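Long-range contacts in PatF (Prochloron didemni, PDB 4BG2), which probably acts in patellamide biosynthesis as a barrel-fold member of the cyanobactin prenyltransferase family: residues V56-L61 and N260-I266; R11-R15 and I41-S47; R187-P192 and A232-R238. All blocks are in the same frame, centred on the assembly; numbering follows the deposited sequence.

Interaction 1. Residues V56-L61 and N260-I266; sequences VEGDRL and NSLGDKI
Leu262, in the first turn of helix 261-272, lays its CD1 methyl over the backbone of the hairpin turn, 3.5 Å from the carbonyl carbon of Asp59 and close also to the carbonyl oxygens of Gly58 and Arg60. Its CG stands anti to its own carbonyl carbon (chi1 -79°), which lets the isobutyl group pack between Val56 and Leu61. Leu61 crosses it at a slant, the CB of Leu61 lying 3.8 Å from CD1 of Leu262. One turn on, Ile266 meets Val56 tip to tip, CD1 of Ile266 to CG2 of Val56 at 3.6 Å, and reaches toward Leu61 more loosely. Phe26 and Cys54 extend this apolar layer beyond the two segments.

The polar side gathers at the helix start. Asn260 is the N-cap: its OD1 accepts from Gly263 N at 3.0 Å, the donor nitrogen lying nearly in line with the amide C=O. The same amide donates from ND2 to Glu294 and rests against CG1 of Val56; ND2 also comes 2.7 Å from Gly58 O, at an angle too poor for a hydrogen bond. A water completes the seam, accepting from Leu262 N at 3.0 Å while donating to Gly58 O and Asp59 OD1; the type II' turn from Glu57 to Arg60 thus holds in place the water that satisfies this first-turn N-H. With no direct hydrogen bond between the segments, apolar packing and one bridging water hold the helix on the hairpin, and the capping amide joins the helix start to Glu294 as well as closing its first turn.

Interaction 2. Residues R11-R15 and I41-S47; sequences RKDRR and ILEIEGS
Arg15 pushes its guanidinium into the curve of the backbone between Ile41 and Gly46, where NH1 donates to two carbonyls at once: Ile41 O at 2.8 Å and Ile44 O, also at 2.8 Å. Both oxygens lie close to the guanidinium plane; the Ile41 bond runs nearly straight out of its carbonyl, whereas at Ile44 O the donor is tilted 22° from the carbonyl plane. Ile41 O takes a weak bond from Ile44 N as well. The chain bends at chi3 (-92°), which turns the guanidinium toward these oxygens. NH2 of Arg15 lies 2.8 Å from Gly46 O. NE is taken by a salt bridge to Asp304, so one arginine ties residues 41-44 to the C-terminal segment.

Lys12 runs fully extended beyond CG, its CE passing 3.2 Å from Leu42 O, to reach a salt bridge from NZ to Glu45 OE2, also 3.2 Å. NZ approaches that oxygen on its syn side, 34° out of the carboxylate plane; the other oxygen, OE1, accepts from Asn8. Arg11 instead lays one guanidinium face over the Gly46-Ser47 peptide, while its NE bridges to Glu305. Ser47 OG is hydrogen-bonded to Asp304. Lys12 and Arg11 thus pair with acidic side chains, while Arg15 forms an arginine clamp on backbone carbonyls where helix 34-42 gives way to the loop entering barrel strand 48-57.

Interaction 3. Residues R187-P192 and A232-R238; sequences RVDLGP and AFFSKTR
Asp189 is clasped between two arginines: Arg187 from its own strand and Arg238 from across the contact, each side-on through NE and NH2. Arg238 NE meets Asp189 OD1 at 3.1 Å and its NH2 meets OD2 at 2.9 Å, while the Arg187 nitrogens reach the same oxygens from the opposite face of the carboxylate. Arg187 NH2 and Arg238 NH2 consequently come within 3.1 Å, a closeness probably offset by the shared carboxylate and by Glu179, which pairs with Arg187 NH1.

Packing is tight along the strand pairing. Leu190 and Phe234 form an antiparallel hydrogen-bonded pair, Leu190 N to Phe234 O 2.8 Å and Phe234 N to Leu190 O 2.9 Å. The Phe233 ring lies against Gly191, CD1 to CA at 3.4 Å, and Pro192 CG comes up to the edge of the Phe234 ring, where Leu165 and Leu169 of helix 163-172 add cover.

Toward the turn, where Lys236 and Thr237 are exposed, the backbones part. Ser235 OG still donates to Val188 O at 2.7 Å, with a water joining it to Val188 N, and Thr237 packs across the Arg187 chain, CB to CD 3.4 Å. This is an antiparallel pairing of neighbouring barrel strands running into a type I turn, closed by a salt-bridge network.

The three contacts lie at separate places around one antiparallel barrel and do not touch. Interactions 1 and 3 both reach its sheet, with centres 24 Å apart and nearest atoms about 10 Å apart; in sequence, interaction 3 is nested inside the long loop that interaction 1 closes. Interaction 2 closes earlier in the chain, and strand 48-57 leads from its loop to the hairpin of interaction 1, the two centres being 30 Å apart. Interactions 2 and 3 sit on opposite sides of the chain's centre, 29 Å between centres. The three join different parts of one domain, and no ligand or active site is defined here to which they could be related.

Interaction 1. Residues V56-L61 and N260-I266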
loop_
_atom_site.group_PDB
_atom_site.type_symbol
_atom_site.label_atom_id
_atom_site.label_comp_id
_atom_site.label_asym_id
_atom_site.label_seq_id
_atom_site.Cartn_x
_atom_site.Cartn_y
_atom_site.Cartn_z
ATOM N N VAL A 56 9.503 8.075 -6.065
ATOM C CA VAL A 56 10.633 8.804 -6.605
ATOM C C VAL A 56 11.102 8.195 -7.917
ATOM O O VAL A 56 11.249 6.973 -8.035
ATOM C CB VAL A 56 11.791 8.824 -5.599
ATOM C CG1 VAL A 56 13.008 9.506 -6.207
ATOM C CG2 VAL A 56 11.356 9.533 -4.306
ATOM N N GLU A 57 11.399 9.067 -8.883
ATOM C CA GLU A 57 11.883 8.627 -10.186
ATOM C C GLU A 57 12.970 9.597 -10.645
ATOM O O GLU A 57 12.686 10.638 -11.240
ATOM C CB GLU A 57 10.711 8.557 -11.172
ATOM C CG GLU A 57 10.731 7.327 -12.057
ATOM C CD GLU A 57 9.490 7.197 -12.924
ATOM O OE1 GLU A 57 9.515 7.769 -14.041
ATOM O OE2 GLU A 57 8.520 6.511 -12.502
ATOM N N GLY A 58 14.209 9.274 -10.294
ATOM C CA GLY A 58 15.315 10.177 -10.505
ATOM C C GLY A 58 15.141 11.436 -9.675
ATOM O O GLY A 58 15.189 11.390 -8.441
ATOM N N ASP A 59 14.922 12.559 -10.349
ATOM C CA ASP A 59 14.677 13.822 -9.654
ATOM C C ASP A 59 13.198 14.229 -9.660
ATOM O O ASP A 59 12.869 15.340 -9.291
ATOM C CB ASP A 59 15.565 14.933 -10.209
ATOM C CG ASP A 59 17.026 14.774 -9.786
ATOM O OD1 ASP A 59 17.292 14.510 -8.590
ATOM O OD2 ASP A 59 17.907 14.901 -10.643
ATOM N N ARG A 60 12.319 13.313 -10.053
ATOM C CA ARG A 60 10.863 13.513 -9.920
ATOM C C ARG A 60 10.367 12.861 -8.660
ATOM O O ARG A 60 10.789 11.760 -8.311
ATOM C CB ARG A 60 10.086 12.930 -11.093
ATOM C CG ARG A 60 10.474 13.571 -12.423
ATOM C CD ARG A 60 9.447 13.302 -13.517
ATOM N NE ARG A 60 9.489 14.317 -14.566
ATOM C CZ ARG A 60 8.880 15.504 -14.513
ATOM N NH1 ARG A 60 8.163 15.862 -13.453
ATOM N NH2 ARG A 60 8.990 16.346 -15.532
ATOM N N LEU A 61 9.450 13.547 -8.001
ATOM C CA LEU A 61 8.816 13.074 -6.793
ATOM C C LEU A 61 7.311 13.241 -6.920
ATOM O O LEU A 61 6.841 14.319 -7.214
ATOM C CB LEU A 61 9.327 13.869 -5.589
ATOM C CG LEU A 61 8.856 13.400 -4.213
ATOM C CD1 LEU A 61 9.912 13.659 -3.152
ATOM C CD2 LEU A 61 7.537 14.073 -3.827
ATOM N N ASN A 260 19.170 8.428 -3.577
ATOM C CA ASN A 260 19.436 9.659 -4.291
ATOM C C ASN A 260 19.020 10.834 -3.394
ATOM O O ASN A 260 18.595 10.630 -2.264
ATOM C CB ASN A 260 18.750 9.670 -5.662
ATOM C CG ASN A 260 17.229 9.728 -5.569
ATOM O OD1 ASN A 260 16.660 9.802 -4.483
ATOM N ND2 ASN A 260 16.575 9.757 -6.725
ATOM N N SER A 261 19.172 12.054 -3.874
ATOM C CA SER A 261 18.933 13.227 -3.040
ATOM C C SER A 261 17.489 13.321 -2.518
ATOM O O SER A 261 17.247 13.639 -1.346
ATOM C CB SER A 261 19.273 14.470 -3.840
ATOM O OG SER A 261 18.785 15.617 -3.187
ATOM N N LEU A 262 16.534 13.045 -3.390
ATOM C CA LEU A 262 15.129 13.041 -2.985
ATOM C C LEU A 262 14.817 12.035 -1.874
ATOM O O LEU A 262 13.990 12.311 -1.009
ATOM C CB LEU A 262 14.232 12.803 -4.193
ATOM C CG LEU A 262 13.973 14.006 -5.101
ATOM C CD1 LEU A 262 13.095 13.592 -6.267
ATOM C CD2 LEU A 262 13.347 15.153 -4.316
ATOM N N GLY A 263 15.472 10.873 -1.893
ATOM C CA GLY A 263 15.282 9.866 -0.844
ATOM C C GLY A 263 15.820 10.351 0.499
ATOM O O GLY A 263 15.237 10.079 1.550
ATOM N N ASP A 264 16.937 11.066 0.455
ATOM C CA ASP A 264 17.497 11.678 1.660
ATOM C C ASP A 264 16.545 12.720 2.233
ATOM O O ASP A 264 16.384 12.817 3.446
ATOM C CB ASP A 264 18.845 12.321 1.354
ATOM C CG ASP A 264 19.919 11.294 1.023
ATOM O OD1 ASP A 264 19.740 10.108 1.378
ATOM O OD2 ASP A 264 20.956 11.673 0.423
ATOM N N LYS A 265 15.906 13.498 1.365
ATOM C CA LYS A 265 14.916 14.471 1.824
ATOM C C LYS A 265 13.732 13.791 2.510
ATOM O O LYS A 265 13.292 14.222 3.586
ATOM C CB LYS A 265 14.420 15.325 0.672
ATOM C CG LYS A 265 13.156 16.110 1.007
ATOM C CD LYS A 265 12.821 17.097 -0.096
ATOM C CE LYS A 265 11.525 17.828 0.198
ATOM N NZ LYS A 265 11.493 19.080 -0.604
ATOM N N ILE A 266 13.218 12.723 1.900
ATOM C CA ILE A 266 12.118 11.982 2.511
ATOM C C ILE A 266 12.572 11.392 3.838
ATOM O O ILE A 266 11.826 11.417 4.827
ATOM C CB ILE A 266 11.586 10.842 1.608
ATOM C CG1 ILE A 266 11.026 11.398 0.305
ATOM C CG2 ILE A 266 10.503 10.041 2.322
ATOM C CD1 ILE A 266 11.058 10.404 -0.841
HETATM O O HOH W 1 16.690 12.736 -6.406
#

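Interaction 2. Residues R11-R15 and I41-S47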
loop_
_atom_site.group_PDB
_atom_site.type_symbol
_atom_site.label_atom_id
_atom_site.label_comp_id
_atom_site.label_asym_id
_atom_site.label_seq_id
_atom_site.Cartn_x
_atom_site.Cartn_y
_atom_site.Cartn_z
ATOM N N ARG A 11 -8.918 11.873 17.058
ATOM C CA ARG A 11 -8.356 10.989 16.035
ATOM C C ARG A 11 -8.595 11.539 14.626
ATOM O O ARG A 11 -7.685 11.547 13.793
ATOM C CB ARG A 11 -8.992 9.626 16.082
ATOM C CG ARG A 11 -8.641 8.791 17.278
ATOM C CD ARG A 11 -9.780 7.820 17.403
ATOM N NE ARG A 11 -9.538 6.718 18.309
ATOM C CZ ARG A 11 -10.514 5.973 18.805
ATOM N NH1 ARG A 11 -11.783 6.223 18.479
ATOM N NH2 ARG A 11 -10.219 4.963 19.612
ATOM N N LYS A 12 -9.830 11.955 14.351
ATOM C CA LYS A 12 -10.186 12.466 13.031
ATOM C C LYS A 12 -9.386 13.697 12.650
ATOM O O LYS A 12 -8.959 13.842 11.494
ATOM C CB LYS A 12 -11.691 12.758 12.935
ATOM C CG LYS A 12 -12.517 11.481 12.902
ATOM C CD LYS A 12 -14.018 11.737 12.859
ATOM C CE LYS A 12 -14.766 10.413 12.836
ATOM N NZ LYS A 12 -16.238 10.602 12.743
ATOM N N ASP A 13 -9.166 14.580 13.610
ATOM C CA ASP A 13 -8.305 15.749 13.385
ATOM C C ASP A 13 -6.862 15.336 13.104
ATOM O O ASP A 13 -6.244 15.871 12.206
ATOM C CB ASP A 13 -8.344 16.693 14.594
ATOM C CG ASP A 13 -9.726 17.264 14.849
ATOM O OD1 ASP A 13 -10.400 17.665 13.883
ATOM O OD2 ASP A 13 -10.147 17.320 16.025
ATOM N N ARG A 14 -6.324 14.387 13.869
ATOM C CA ARG A 14 -4.935 13.937 13.649
ATOM C C ARG A 14 -4.734 13.285 12.273
ATOM O O ARG A 14 -3.736 13.519 11.591
ATOM C CB ARG A 14 -4.506 12.961 14.738
ATOM C CG ARG A 14 -4.078 13.640 16.023
ATOM C CD ARG A 14 -3.078 12.792 16.800
ATOM N NE ARG A 14 -3.214 12.986 18.239
ATOM C CZ ARG A 14 -4.191 12.483 18.993
ATOM N NH1 ARG A 14 -5.163 11.736 18.471
ATOM N NH2 ARG A 14 -4.196 12.739 20.295
ATOM N N ARG A 15 -5.698 12.458 11.886
ATOM C CA ARG A 15 -5.728 11.829 10.570
ATOM C C ARG A 15 -5.508 12.853 9.464
ATOM O O ARG A 15 -4.674 12.676 8.570
ATOM C CB ARG A 15 -7.112 11.250 10.335
ATOM C CG ARG A 15 -7.149 9.834 9.920
ATOM C CD ARG A 15 -8.619 9.419 9.932
ATOM N NE ARG A 15 -8.997 8.846 11.201
ATOM C CZ ARG A 15 -10.202 8.408 11.495
ATOM N NH1 ARG A 15 -11.178 8.471 10.605
ATOM N NH2 ARG A 15 -10.423 7.909 12.699
ATOM N N ILE A 41 -11.951 9.891 4.383
ATOM C CA ILE A 41 -11.281 9.273 5.528
ATOM C C ILE A 41 -11.787 9.785 6.864
ATOM O O ILE A 41 -11.615 9.127 7.883
ATOM C CB ILE A 41 -9.753 9.407 5.490
ATOM C CG1 ILE A 41 -9.330 10.857 5.736
ATOM C CG2 ILE A 41 -9.206 8.814 4.200
ATOM C CD1 ILE A 41 -7.848 11.076 5.568
ATOM N N LEU A 42 -12.398 10.958 6.859
ATOM C CA LEU A 42 -13.041 11.477 8.049
ATOM C C LEU A 42 -14.261 10.660 8.460
ATOM O O LEU A 42 -14.652 10.712 9.613
ATOM C CB LEU A 42 -13.458 12.937 7.843
ATOM C CG LEU A 42 -12.329 13.971 7.805
ATOM C CD1 LEU A 42 -12.915 15.373 7.648
ATOM C CD2 LEU A 42 -11.490 13.883 9.062
ATOM N N GLU A 43 -14.851 9.916 7.520
ATOM C CA GLU A 43 -16.006 9.081 7.813
ATOM C C GLU A 43 -15.659 7.723 8.396
ATOM O O GLU A 43 -16.550 7.011 8.838
ATOM C CB GLU A 43 -16.849 8.867 6.556
ATOM C CG GLU A 43 -17.412 10.146 5.961
ATOM C CD GLU A 43 -18.404 9.868 4.838
ATOM O OE1 GLU A 43 -18.129 9.000 3.980
ATOM O OE2 GLU A 43 -19.473 10.506 4.818
ATOM N N ILE A 44 -14.383 7.344 8.413
ATOM C CA ILE A 44 -13.999 6.055 8.969
ATOM C C ILE A 44 -14.073 6.119 10.486
ATOM O O ILE A 44 -13.496 7.029 11.109
ATOM C CB ILE A 44 -12.600 5.609 8.516
ATOM C CG1 ILE A 44 -12.562 5.521 6.994
ATOM C CG2 ILE A 44 -12.265 4.231 9.089
ATOM C CD1 ILE A 44 -11.172 5.408 6.434
ATOM N N GLU A 45 -14.804 5.170 11.077
ATOM C CA GLU A 45 -14.961 5.122 12.530
ATOM C C GLU A 45 -13.823 4.355 13.205
ATOM O O GLU A 45 -13.224 3.445 12.617
ATOM C CB GLU A 45 -16.321 4.520 12.925
ATOM C CG GLU A 45 -17.517 5.463 12.734
ATOM C CD GLU A 45 -17.353 6.812 13.442
ATOM O OE1 GLU A 45 -16.769 6.852 14.556
ATOM O OE2 GLU A 45 -17.797 7.842 12.875
ATOM N N GLY A 46 -13.534 4.731 14.449
ATOM C CA GLY A 46 -12.474 4.096 15.227
ATOM C C GLY A 46 -11.125 4.734 14.952
ATOM O O GLY A 46 -11.047 5.862 14.501
ATOM N N SER A 47 -10.061 3.997 15.218
ATOM C CA SER A 47 -8.716 4.510 15.064
ATOM C C SER A 47 -8.171 4.021 13.730
ATOM O O SER A 47 -8.298 2.839 13.404
ATOM C CB SER A 47 -7.847 3.997 16.213
ATOM O OG SER A 47 -6.538 4.519 16.127
#

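Interaction 3. Residues R187-P192 and A232-R238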
loop_
_atom_site.group_PDB
_atom_site.type_symbol
_atom_site.label_atom_id
_atom_site.label_comp_id
_atom_site.label_asym_id
_atom_site.label_seq_id
_atom_site.Cartn_x
_atom_site.Cartn_y
_atom_site.Cartn_z
ATOM N N ARG A 187 -5.266 -2.803 -12.165
ATOM C CA ARG A 187 -4.266 -3.800 -11.879
ATOM C C ARG A 187 -4.587 -4.492 -10.566
ATOM O O ARG A 187 -5.180 -3.910 -9.664
ATOM C CB ARG A 187 -2.861 -3.164 -11.808
ATOM C CG ARG A 187 -1.704 -4.160 -11.830
ATOM C CD ARG A 187 -0.323 -3.485 -11.649
ATOM N NE ARG A 187 -0.188 -3.036 -10.280
ATOM C CZ ARG A 187 -0.297 -1.774 -9.872
ATOM N NH1 ARG A 187 -0.459 -0.773 -10.728
ATOM N NH2 ARG A 187 -0.222 -1.513 -8.579
ATOM N N VAL A 188 -4.171 -5.747 -10.490
ATOM C CA VAL A 188 -4.283 -6.556 -9.309
ATOM C C VAL A 188 -2.839 -6.944 -8.912
ATOM O O VAL A 188 -2.096 -7.478 -9.722
ATOM C CB VAL A 188 -5.134 -7.826 -9.569
ATOM C CG1 VAL A 188 -5.268 -8.669 -8.324
ATOM C CG2 VAL A 188 -6.518 -7.459 -10.083
ATOM N N ASP A 189 -2.484 -6.659 -7.660
ATOM C CA ASP A 189 -1.202 -7.000 -7.085
ATOM C C ASP A 189 -1.404 -8.131 -6.066
ATOM O O ASP A 189 -2.206 -8.000 -5.161
ATOM C CB ASP A 189 -0.610 -5.774 -6.367
ATOM C CG ASP A 189 0.172 -4.850 -7.300
ATOM O OD1 ASP A 189 0.520 -5.260 -8.437
ATOM O OD2 ASP A 189 0.436 -3.698 -6.903
ATOM N N LEU A 190 -0.668 -9.233 -6.217
ATOM C CA LEU A 190 -0.623 -10.298 -5.207
ATOM C C LEU A 190 0.601 -10.156 -4.334
ATOM O O LEU A 190 1.721 -10.048 -4.838
ATOM C CB LEU A 190 -0.648 -11.683 -5.845
ATOM C CG LEU A 190 -2.085 -12.149 -6.078
ATOM C CD1 LEU A 190 -2.514 -11.725 -7.468
ATOM C CD2 LEU A 190 -2.260 -13.647 -5.868
ATOM N N GLY A 191 0.372 -10.135 -3.022
ATOM C CA GLY A 191 1.371 -9.659 -2.069
ATOM C C GLY A 191 1.735 -10.696 -1.035
ATOM O O GLY A 191 1.296 -10.607 0.101
ATOM N N PRO A 192 2.508 -11.708 -1.435
ATOM C CA PRO A 192 3.067 -12.585 -0.434
ATOM C C PRO A 192 4.016 -11.833 0.506
ATOM O O PRO A 192 4.743 -10.931 0.075
ATOM C CB PRO A 192 3.828 -13.628 -1.262
ATOM C CG PRO A 192 4.156 -12.934 -2.512
ATOM C CD PRO A 192 2.931 -12.092 -2.783
ATOM N N ALA A 232 6.551 -8.894 -1.368
ATOM C CA ALA A 232 6.777 -8.697 -2.768
ATOM C C ALA A 232 5.415 -8.636 -3.438
ATOM O O ALA A 232 4.562 -9.482 -3.154
ATOM C CB ALA A 232 7.594 -9.845 -3.327
ATOM N N PHE A 233 5.208 -7.672 -4.322
ATOM C CA PHE A 233 3.995 -7.656 -5.116
ATOM C C PHE A 233 4.235 -8.156 -6.524
ATOM O O PHE A 233 5.031 -7.597 -7.261
ATOM C CB PHE A 233 3.383 -6.255 -5.169
ATOM C CG PHE A 233 2.578 -5.887 -3.963
ATOM C CD1 PHE A 233 1.507 -6.655 -3.560
ATOM C CD2 PHE A 233 2.850 -4.720 -3.268
ATOM C CE1 PHE A 233 0.742 -6.277 -2.470
ATOM C CE2 PHE A 233 2.102 -4.335 -2.173
ATOM C CZ PHE A 233 1.056 -5.126 -1.760
ATOM N N PHE A 234 3.549 -9.233 -6.880
ATOM C CA PHE A 234 3.527 -9.739 -8.245
ATOM C C PHE A 234 2.232 -9.339 -8.976
ATOM O O PHE A 234 1.159 -9.240 -8.372
ATOM C CB PHE A 234 3.645 -11.251 -8.205
ATOM C CG PHE A 234 4.967 -11.732 -7.647
ATOM C CD1 PHE A 234 5.166 -11.803 -6.287
ATOM C CD2 PHE A 234 6.005 -12.061 -8.496
ATOM C CE1 PHE A 234 6.385 -12.223 -5.770
ATOM C CE2 PHE A 234 7.226 -12.477 -7.999
ATOM C CZ PHE A 234 7.418 -12.551 -6.635
ATOM N N SER A 235 2.340 -9.128 -10.280
ATOM C CA SER A 235 1.181 -8.834 -11.113
ATOM C C SER A 235 1.492 -9.216 -12.535
ATOM O O SER A 235 2.628 -9.097 -12.969
ATOM C CB SER A 235 0.855 -7.327 -11.091
ATOM O OG SER A 235 -0.378 -7.025 -11.756
ATOM N N LYS A 236 0.454 -9.580 -13.281
ATOM C CA LYS A 236 0.555 -9.724 -14.738
ATOM C C LYS A 236 1.125 -8.451 -15.372
ATOM O O LYS A 236 1.690 -8.484 -16.442
ATOM C CB LYS A 236 -0.821 -9.908 -15.369
ATOM C CG LYS A 236 -0.777 -10.396 -16.811
ATOM C CD LYS A 236 -2.185 -10.573 -17.349
ATOM C CE LYS A 236 -2.188 -11.163 -18.754
ATOM N NZ LYS A 236 -1.736 -10.169 -19.783
ATOM N N THR A 237 0.890 -7.315 -14.727
ATOM C CA THR A 237 1.265 -6.025 -15.246
ATOM C C THR A 237 2.717 -5.688 -14.942
ATOM O O THR A 237 3.254 -4.731 -15.492
ATOM C CB THR A 237 0.351 -4.966 -14.623
ATOM O OG1 THR A 237 -0.962 -5.086 -15.195
ATOM C CG2 THR A 237 0.879 -3.585 -14.844
ATOM N N ARG A 238 3.366 -6.486 -14.103
ATOM C CA ARG A 238 4.726 -6.200 -13.668
ATOM C C ARG A 238 5.704 -7.205 -14.262
ATOM O O ARG A 238 5.546 -8.430 -14.119
ATOM C CB ARG A 238 4.800 -6.278 -12.156
ATOM C CG ARG A 238 4.091 -5.146 -11.451
ATOM C CD ARG A 238 4.251 -5.305 -9.948
ATOM N NE ARG A 238 3.369 -4.405 -9.187
ATOM C CZ ARG A 238 3.659 -3.156 -8.820
ATOM N NH1 ARG A 238 4.840 -2.618 -9.138
ATOM N NH2 ARG A 238 2.755 -2.432 -8.126
HETATM O O HOH W 2 -3.038 -7.345 -12.784
#